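Local coordinates for probable ss-1,3-N-acetylglucosaminyltransferase (PDB 6H21), which belongs to the family 2 glycosyltransferases of the GT-A clan, carries a TarS-type linker domain, and holds uridine-diphosphate-N-acetylglucosamine and manganese ions, at residues L301-S305 and I330-L335; S239-Y244 and H281-K285; V182-N186 and F206-S210. All coordinates share one frame; numbering follows the deposited sequence.

The three contacts illustrate how chemistry follows place in a fold. Contact 1 is a buried junction between helices 294-308 and 324-332, and contact 2 a surface one between the start of helix 242-256 and the loop leading from helix 264-281 to 294-308; both belong to the helical linker domain. They meet through a probable hydrogen bond, Asn303 ND2 to Thr240 O at 2.9 Å. Contact 3, partly buried, joins helices 180-185 and 198-207 of the glycosyltransferase part, its nearest atoms about 15 Å from those of contact 2. Contact 1 mixes apolar packing with side-chain bonds, contact 2 depends largely on polar groups, and contact 3 packs apolar groups round a ring, two asparagine amides touching unbonded.

Contact 1 of 3, residues L301-S305 and I330-L335; sequences LNNFS and IRQNDL
The ring of Phe304 carries Ile330 on one face: CG2 sits over the CD1 side, 4.0 Å from the centroid, and CD1 of the same isoleucine covers the CE2 rim. Phe304 also stacks with the ring of Phe245. A second pair of flat groups, the amides of Asn302 and Asn333, meets with planes 42° apart, and Asn333 ND2 gives a weak, bent hydrogen bond of 3.2 Å to Asn302 OD1. The other end of the Asn333 amide, OD1, rests against CG of Leu301 at 3.4 Å. The turn that brings Asn333 here is a Schellman motif: Asn333 leaves helix 324-332 with positive phi, and its backbone N bonds back to Ile330 O at 3.0 Å. That oxygen is gripped twice, since Ser305 OG donates to it over 2.8 Å in the carbonyl plane. The hydroxyl, standing opposite the backbone N (chi1 -178°), extends that reach from helix 294-308. Leu301 divides its methyls between the two helices beyond, CD1 lying by Ile330 and CD2 meeting Leu335 CB at 3.9 Å. Between those helices Asp334 caps Ala337 N, while its side chain lies about 3 Å from a bound manganese ion and packs on Leu336 of the second subunit.

Contact 2 of 3, residues S239-Y244 and H281-K285; sequences STGNQY and HGQKK
Tyr244 and Gln283 make the aromatic part of the contact. The glutamine side chain runs back along one face of the ring, in the direction opposite to the tyrosine's own. Its CB makes a CH-pi contact near the hydroxyl end, 4.0 Å from the centroid, and NE2 hovers over the same face at the CG end, 3.6 Å from Tyr244 CG. A bend at chi2 (-146°) helps carry the amide to that end. Ring and amide planes are 69° apart, so the amide stands up from the ring instead of stacking flat on it. Thr196, in the loop before helix 198-207, touches both residues, consistent with a place at the seam between the GT-A part and the helical linker domain.

Hydrogen bonds tie both central residues of the turn to the other segment. Gln283 N donates to Tyr244 OH over 3.3 Å, a moderately straight bond that ties the rim of the ring to the backbone. Lys284 reaches the other way, extended until a turn at chi4, and its NZ donates to Ser239 OG at 3.1 Å. Trp300 of helix 294-308 flanks both Lys284 and Ser239.

Backbone shape prepares these reaches. Residues 282-285 form a type II turn, closed by a weak bond from Lys285 N to Gly282 O, and it presents Gln283 and Lys284 at its two central positions. In the other segment, helix 242-256 starts after Gly241 at its N-cap position, with Tyr244 in the first turn.

Chemically, the turn is held through a phenol hydroxyl and a serine hydroxyl. The ammonium group of Lys284 meets a neutral oxygen there, so this bond is probably a charge-dipole one and not a salt bridge.

Contact 3 of 3, residues V182-N186 and F206-S210; sequences VIDKN and FLMNS
Val182 and Phe206 join helix 180-185 to helix 198-207 in the glycosyltransferase part of GT-A type, where Phe206 also packs on Leu134 of the mixed sheet. The apolar interactions centre on the phenyl ring. Val182 CG1 lies over one face, 3.9 Å from the centroid and displaced toward the CE2 rim; with chi1 at 172°, this methyl is turned away from the backbone N. Ile183 instead comes at the edge, CG1 near the ring plane and 3.8 Å from Phe206 CE2. Phe178 adds an edge-to-face partner.

Apart from the ring, two amides, of Asn186 and Asn209, slide past each other, planes 33° apart. Their oxygens face as two acceptors, Asn186 OD1 to Asn209 OD1 at 3.4 Å, so the pair is not bonded.

The side-chain hydrogen bonds of the two asparagines and Ser210 each stay on their own side of the contact. Asn186 ND2 donates to a lone pair of Val182 O over 2.7 Å, beside the bond from its own backbone N, and Asn209 ND2 serves Glu205 O. A type I turn runs from Leu207 to Ser210, and Phe206 O receives Asn209 N on one face of its carbonyl plane and Ser210 OG, at 2.9 Å, on the other.

Contact 1 of 3, residues L301-S305 and I330-L335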
loop_
_atom_site.group_PDB
_atom_site.type_symbol
_atom_site.label_atom_id
_atom_site.label_comp_id
_atom_site.label_asym_id
_atom_site.label_seq_id
_atom_site.Cartn_x
_atom_site.Cartn_y
_atom_site.Cartn_z
ATOM N N LEU C 301 7.684 -7.669 -15.230
ATOM C CA LEU C 301 8.050 -7.675 -13.830
ATOM C C LEU C 301 8.733 -8.997 -13.481
ATOM O O LEU C 301 9.612 -8.991 -12.687
ATOM C CB LEU C 301 6.815 -7.473 -12.951
ATOM C CG LEU C 301 7.055 -7.573 -11.444
ATOM C CD1 LEU C 301 8.047 -6.519 -10.959
ATOM C CD2 LEU C 301 5.731 -7.431 -10.703
ATOM N N ASN C 302 8.262 -10.115 -14.038
ATOM C CA ASN C 302 8.935 -11.393 -13.819
ATOM C C ASN C 302 10.433 -11.323 -14.201
ATOM O O ASN C 302 11.269 -11.812 -13.457
ATOM C CB ASN C 302 8.260 -12.534 -14.569
ATOM C CG ASN C 302 8.782 -13.873 -14.100
ATOM O OD1 ASN C 302 8.577 -14.247 -12.940
ATOM N ND2 ASN C 302 9.483 -14.578 -14.971
ATOM N N ASN C 303 10.762 -10.717 -15.345
ATOM C CA ASN C 303 12.151 -10.583 -15.793
ATOM C C ASN C 303 12.919 -9.641 -14.863
ATOM O O ASN C 303 14.065 -9.914 -14.528
ATOM C CB ASN C 303 12.240 -10.079 -17.234
ATOM C CG ASN C 303 11.888 -11.152 -18.240
ATOM O OD1 ASN C 303 12.297 -12.297 -18.075
ATOM N ND2 ASN C 303 11.132 -10.806 -19.269
ATOM N N PHE C 304 12.278 -8.527 -14.479
ATOM C CA PHE C 304 12.887 -7.518 -13.613
ATOM C C PHE C 304 13.221 -8.186 -12.277
ATOM O O PHE C 304 14.328 -8.043 -11.775
ATOM C CB PHE C 304 11.943 -6.322 -13.411
ATOM C CG PHE C 304 12.563 -5.039 -12.920
ATOM C CD1 PHE C 304 13.802 -5.016 -12.311
ATOM C CD2 PHE C 304 11.870 -3.834 -13.028
ATOM C CE1 PHE C 304 14.351 -3.828 -11.857
ATOM C CE2 PHE C 304 12.425 -2.647 -12.582
ATOM C CZ PHE C 304 13.675 -2.650 -12.013
ATOM N N SER C 305 12.238 -8.903 -11.721
ATOM C CA SER C 305 12.335 -9.547 -10.416
ATOM C C SER C 305 13.459 -10.596 -10.430
ATOM O O SER C 305 14.320 -10.627 -9.571
ATOM C CB SER C 305 11.023 -10.175 -10.044
ATOM O OG SER C 305 11.113 -10.763 -8.758
ATOM N N ILE C 330 9.454 -5.220 -6.271
ATOM C CA ILE C 330 10.109 -5.884 -7.427
ATOM C C ILE C 330 10.732 -7.206 -6.977
ATOM O O ILE C 330 10.537 -8.252 -7.636
ATOM C CB ILE C 330 11.102 -4.940 -8.120
ATOM C CG1 ILE C 330 10.347 -3.769 -8.748
ATOM C CG2 ILE C 330 11.953 -5.698 -9.151
ATOM C CD1 ILE C 330 11.190 -2.573 -9.051
ATOM N N ARG C 331 11.449 -7.195 -5.844
ATOM C CA ARG C 331 12.049 -8.437 -5.332
ATOM C C ARG C 331 10.964 -9.495 -5.100
ATOM O O ARG C 331 11.193 -10.659 -5.374
ATOM C CB ARG C 331 12.858 -8.241 -4.044
ATOM C CG ARG C 331 14.161 -7.476 -4.233
ATOM C CD ARG C 331 15.098 -7.606 -3.056
ATOM N NE ARG C 331 16.408 -7.016 -3.303
ATOM C CZ ARG C 331 17.438 -7.632 -3.859
ATOM N NH1 ARG C 331 18.583 -6.980 -3.990
ATOM N NH2 ARG C 331 17.308 -8.871 -4.301
ATOM N N GLN C 332 9.803 -9.077 -4.576
ATOM C CA GLN C 332 8.716 -10.005 -4.234
ATOM C C GLN C 332 7.905 -10.397 -5.482
ATOM O O GLN C 332 7.044 -11.253 -5.378
ATOM C CB GLN C 332 7.772 -9.377 -3.197
ATOM C CG GLN C 332 8.437 -9.096 -1.849
ATOM C CD GLN C 332 8.896 -10.348 -1.144
ATOM O OE1 GLN C 332 8.299 -11.403 -1.287
ATOM N NE2 GLN C 332 9.987 -10.255 -0.406
ATOM N N ASN C 333 8.147 -9.751 -6.633
ATOM C CA ASN C 333 7.456 -10.062 -7.907
ATOM C C ASN C 333 5.947 -9.832 -7.710
ATOM O O ASN C 333 5.137 -10.654 -8.068
ATOM C CB ASN C 333 7.811 -11.480 -8.400
ATOM C CG ASN C 333 7.464 -11.752 -9.852
ATOM O OD1 ASN C 333 7.337 -10.836 -10.672
ATOM N ND2 ASN C 333 7.356 -13.026 -10.195
ATOM N N ASP C 334 5.589 -8.671 -7.140
ATOM C CA ASP C 334 4.232 -8.366 -6.686
ATOM C C ASP C 334 3.726 -7.116 -7.411
ATOM O O ASP C 334 4.050 -5.999 -7.026
ATOM C CB ASP C 334 4.210 -8.172 -5.170
ATOM C CG ASP C 334 2.825 -8.133 -4.529
ATOM O OD1 ASP C 334 1.931 -7.392 -5.006
ATOM O OD2 ASP C 334 2.691 -8.758 -3.473
ATOM N N LEU C 335 2.955 -7.326 -8.485
ATOM C CA LEU C 335 2.581 -6.253 -9.357
ATOM C C LEU C 335 1.724 -5.237 -8.588
ATOM O O LEU C 335 1.896 -4.050 -8.778
ATOM C CB LEU C 335 1.852 -6.806 -10.586
ATOM C CG LEU C 335 1.333 -5.737 -11.551
ATOM C CD1 LEU C 335 2.469 -4.903 -12.125
ATOM C CD2 LEU C 335 0.503 -6.354 -12.673
#

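Contact 2 of 3, residues S239-Y244 and H281-K285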
loop_
_atom_site.group_PDB
_atom_site.type_symbol
_atom_site.label_atom_id
_atom_site.label_comp_id
_atom_site.label_asym_id
_atom_site.label_seq_id
_atom_site.Cartn_x
_atom_site.Cartn_y
_atom_site.Cartn_z
ATOM N N SER C 239 8.747 -4.366 -25.710
ATOM C CA SER C 239 9.549 -5.550 -25.384
ATOM C C SER C 239 8.976 -6.283 -24.154
ATOM O O SER C 239 8.141 -5.740 -23.417
ATOM C CB SER C 239 11.002 -5.168 -25.194
ATOM O OG SER C 239 11.130 -3.945 -24.477
ATOM N N THR C 240 9.422 -7.533 -23.957
ATOM C CA THR C 240 9.110 -8.331 -22.755
ATOM C C THR C 240 10.191 -8.118 -21.679
ATOM O O THR C 240 9.980 -8.513 -20.521
ATOM C CB THR C 240 8.952 -9.824 -23.088
ATOM N N GLY C 241 11.337 -7.538 -22.078
ATOM C CA GLY C 241 12.453 -7.213 -21.184
ATOM C C GLY C 241 13.468 -8.345 -21.068
ATOM O O GLY C 241 14.423 -8.249 -20.305
ATOM N N ASN C 242 13.279 -9.411 -21.847
ATOM C CA ASN C 242 14.119 -10.600 -21.771
ATOM C C ASN C 242 15.593 -10.229 -22.029
ATOM O O ASN C 242 16.469 -10.517 -21.198
ATOM C CB ASN C 242 13.641 -11.666 -22.758
ATOM C CG ASN C 242 13.803 -13.066 -22.209
ATOM O OD1 ASN C 242 14.880 -13.417 -21.725
ATOM N ND2 ASN C 242 12.738 -13.859 -22.265
ATOM N N GLN C 243 15.849 -9.599 -23.180
ATOM C CA GLN C 243 17.188 -9.188 -23.593
ATOM C C GLN C 243 17.669 -8.037 -22.703
ATOM O O GLN C 243 18.799 -8.025 -22.277
ATOM C CB GLN C 243 17.228 -8.769 -25.068
ATOM C CG GLN C 243 16.837 -9.866 -26.050
ATOM C CD GLN C 243 16.434 -9.310 -27.400
ATOM N N TYR C 244 16.784 -7.076 -22.439
ATOM C CA TYR C 244 17.109 -5.909 -21.624
ATOM C C TYR C 244 17.589 -6.340 -20.229
ATOM O O TYR C 244 18.654 -5.894 -19.765
ATOM C CB TYR C 244 15.905 -4.975 -21.524
ATOM C CG TYR C 244 16.070 -3.849 -20.535
ATOM C CD1 TYR C 244 17.049 -2.879 -20.697
ATOM C CD2 TYR C 244 15.234 -3.743 -19.434
ATOM C CE1 TYR C 244 17.201 -1.842 -19.791
ATOM C CE2 TYR C 244 15.364 -2.708 -18.520
ATOM C CZ TYR C 244 16.336 -1.743 -18.708
ATOM O OH TYR C 244 16.451 -0.717 -17.813
ATOM N N HIS C 281 15.788 6.061 -13.904
ATOM C CA HIS C 281 15.881 6.338 -15.351
ATOM C C HIS C 281 15.755 5.073 -16.205
ATOM O O HIS C 281 15.919 5.164 -17.409
ATOM C CB HIS C 281 17.196 7.065 -15.661
ATOM C CG HIS C 281 17.270 8.422 -15.053
ATOM N ND1 HIS C 281 16.358 9.422 -15.360
ATOM C CD2 HIS C 281 18.098 8.947 -14.129
ATOM C CE1 HIS C 281 16.628 10.501 -14.655
ATOM N NE2 HIS C 281 17.700 10.240 -13.904
ATOM N N GLY C 282 15.485 3.911 -15.598
ATOM C CA GLY C 282 15.369 2.665 -16.338
ATOM C C GLY C 282 14.275 2.684 -17.402
ATOM O O GLY C 282 13.332 3.497 -17.377
ATOM N N GLN C 283 14.396 1.755 -18.356
ATOM C CA GLN C 283 13.329 1.486 -19.345
ATOM C C GLN C 283 12.012 1.135 -18.629
ATOM O O GLN C 283 12.011 0.322 -17.724
ATOM C CB GLN C 283 13.695 0.291 -20.227
ATOM C CG GLN C 283 14.085 0.619 -21.659
ATOM C CD GLN C 283 13.613 -0.494 -22.578
ATOM O OE1 GLN C 283 12.524 -0.441 -23.162
ATOM N NE2 GLN C 283 14.407 -1.547 -22.666
ATOM N N LYS C 284 10.909 1.724 -19.104
ATOM C CA LYS C 284 9.549 1.447 -18.653
ATOM C C LYS C 284 9.454 1.518 -17.118
ATOM O O LYS C 284 8.794 0.707 -16.499
ATOM C CB LYS C 284 9.102 0.077 -19.159
ATOM C CG LYS C 284 9.178 -0.075 -20.665
ATOM C CD LYS C 284 8.466 -1.303 -21.181
ATOM C CE LYS C 284 8.393 -1.314 -22.692
ATOM N NZ LYS C 284 8.610 -2.684 -23.227
ATOM N N LYS C 285 10.123 2.507 -16.517
ATOM C CA LYS C 285 10.269 2.553 -15.069
ATOM C C LYS C 285 8.885 2.637 -14.397
ATOM O O LYS C 285 8.713 2.127 -13.304
ATOM C CB LYS C 285 11.163 3.725 -14.677
ATOM C CG LYS C 285 10.535 5.089 -14.920
ATOM C CD LYS C 285 11.333 6.204 -14.288
ATOM C CE LYS C 285 10.843 7.578 -14.681
ATOM N NZ LYS C 285 11.983 8.483 -14.956
#

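Contact 3 of 3, residues V182-N186 and F206-S210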
loop_
_atom_site.group_PDB
_atom_site.type_symbol
_atom_site.label_atom_id
_atom_site.label_comp_id
_atom_site.label_asym_id
_atom_site.label_seq_id
_atom_site.Cartn_x
_atom_site.Cartn_y
_atom_site.Cartn_z
ATOM N N VAL C 182 43.292 -0.634 -21.744
ATOM C CA VAL C 182 42.311 -1.161 -20.792
ATOM C C VAL C 182 41.316 -2.056 -21.550
ATOM O O VAL C 182 40.954 -3.155 -21.088
ATOM C CB VAL C 182 41.607 -0.013 -20.040
ATOM C CG1 VAL C 182 40.452 -0.513 -19.186
ATOM C CG2 VAL C 182 42.578 0.810 -19.201
ATOM N N ILE C 183 40.863 -1.575 -22.708
ATOM C CA ILE C 183 39.938 -2.310 -23.561
ATOM C C ILE C 183 40.610 -3.608 -24.054
ATOM O O ILE C 183 39.974 -4.663 -24.042
ATOM C CB ILE C 183 39.431 -1.405 -24.709
ATOM C CG1 ILE C 183 38.430 -0.363 -24.194
ATOM C CG2 ILE C 183 38.839 -2.220 -25.854
ATOM C CD1 ILE C 183 38.227 0.806 -25.131
ATOM N N ASP C 184 41.888 -3.534 -24.450
ATOM C CA ASP C 184 42.630 -4.689 -25.040
ATOM C C ASP C 184 42.924 -5.767 -23.978
ATOM O O ASP C 184 42.572 -6.945 -24.159
ATOM C CB ASP C 184 43.940 -4.251 -25.697
ATOM C CG ASP C 184 43.759 -3.323 -26.885
ATOM O OD1 ASP C 184 42.633 -3.264 -27.419
ATOM O OD2 ASP C 184 44.744 -2.655 -27.262
ATOM N N LYS C 185 43.564 -5.353 -22.878
ATOM C CA LYS C 185 43.996 -6.240 -21.801
ATOM C C LYS C 185 42.793 -6.991 -21.216
ATOM O O LYS C 185 42.913 -8.153 -20.858
ATOM C CB LYS C 185 44.698 -5.443 -20.696
ATOM C CG LYS C 185 46.063 -4.872 -21.054
ATOM C CD LYS C 185 46.571 -3.878 -20.023
ATOM C CE LYS C 185 47.986 -3.403 -20.272
ATOM N NZ LYS C 185 48.699 -3.140 -18.998
ATOM N N ASN C 186 41.640 -6.312 -21.124
ATOM C CA ASN C 186 40.461 -6.830 -20.420
ATOM C C ASN C 186 39.459 -7.443 -21.407
ATOM O O ASN C 186 38.401 -7.901 -20.988
ATOM C CB ASN C 186 39.826 -5.739 -19.556
ATOM C CG ASN C 186 40.757 -5.303 -18.445
ATOM O OD1 ASN C 186 40.986 -6.059 -17.509
ATOM N ND2 ASN C 186 41.346 -4.125 -18.556
ATOM N N PHE C 206 34.256 -1.039 -18.386
ATOM C CA PHE C 206 35.455 -0.228 -18.450
ATOM C C PHE C 206 35.775 0.357 -17.072
ATOM O O PHE C 206 36.929 0.285 -16.618
ATOM C CB PHE C 206 35.328 0.905 -19.466
ATOM C CG PHE C 206 36.635 1.589 -19.760
ATOM C CD1 PHE C 206 37.085 2.631 -18.967
ATOM C CD2 PHE C 206 37.433 1.168 -20.812
ATOM C CE1 PHE C 206 38.292 3.256 -19.241
ATOM C CE2 PHE C 206 38.644 1.789 -21.078
ATOM C CZ PHE C 206 39.076 2.828 -20.291
ATOM N N LEU C 207 34.767 0.962 -16.437
ATOM C CA LEU C 207 34.915 1.627 -15.105
ATOM C C LEU C 207 35.433 0.636 -14.047
ATOM O O LEU C 207 36.256 0.989 -13.220
ATOM C CB LEU C 207 33.567 2.222 -14.661
ATOM C CG LEU C 207 33.097 3.467 -15.411
ATOM C CD1 LEU C 207 31.656 3.798 -15.046
ATOM C CD2 LEU C 207 34.006 4.654 -15.130
ATOM N N MET C 208 34.936 -0.604 -14.091
ATOM C CA MET C 208 35.218 -1.622 -13.103
ATOM C C MET C 208 36.629 -2.215 -13.317
ATOM O O MET C 208 37.142 -2.933 -12.462
ATOM C CB MET C 208 34.168 -2.736 -13.188
ATOM C CG MET C 208 32.748 -2.309 -12.742
ATOM S SD MET C 208 32.706 -1.583 -11.083
ATOM C CE MET C 208 32.552 0.167 -11.429
ATOM N N ASN C 209 37.265 -1.885 -14.441
ATOM C CA ASN C 209 38.603 -2.364 -14.762
ATOM C C ASN C 209 39.581 -1.189 -14.864
ATOM O O ASN C 209 40.664 -1.361 -15.331
ATOM C CB ASN C 209 38.572 -3.183 -16.049
ATOM C CG ASN C 209 37.961 -4.539 -15.797
ATOM O OD1 ASN C 209 38.607 -5.394 -15.192
ATOM N ND2 ASN C 209 36.710 -4.723 -16.189
ATOM N N SER C 210 39.207 -0.003 -14.381
ATOM C CA SER C 210 40.117 1.146 -14.466
ATOM C C SER C 210 39.960 2.010 -13.215
ATOM O O SER C 210 39.002 1.848 -12.479
ATOM C CB SER C 210 39.877 1.932 -15.728
ATOM O OG SER C 210 38.569 2.486 -15.734
#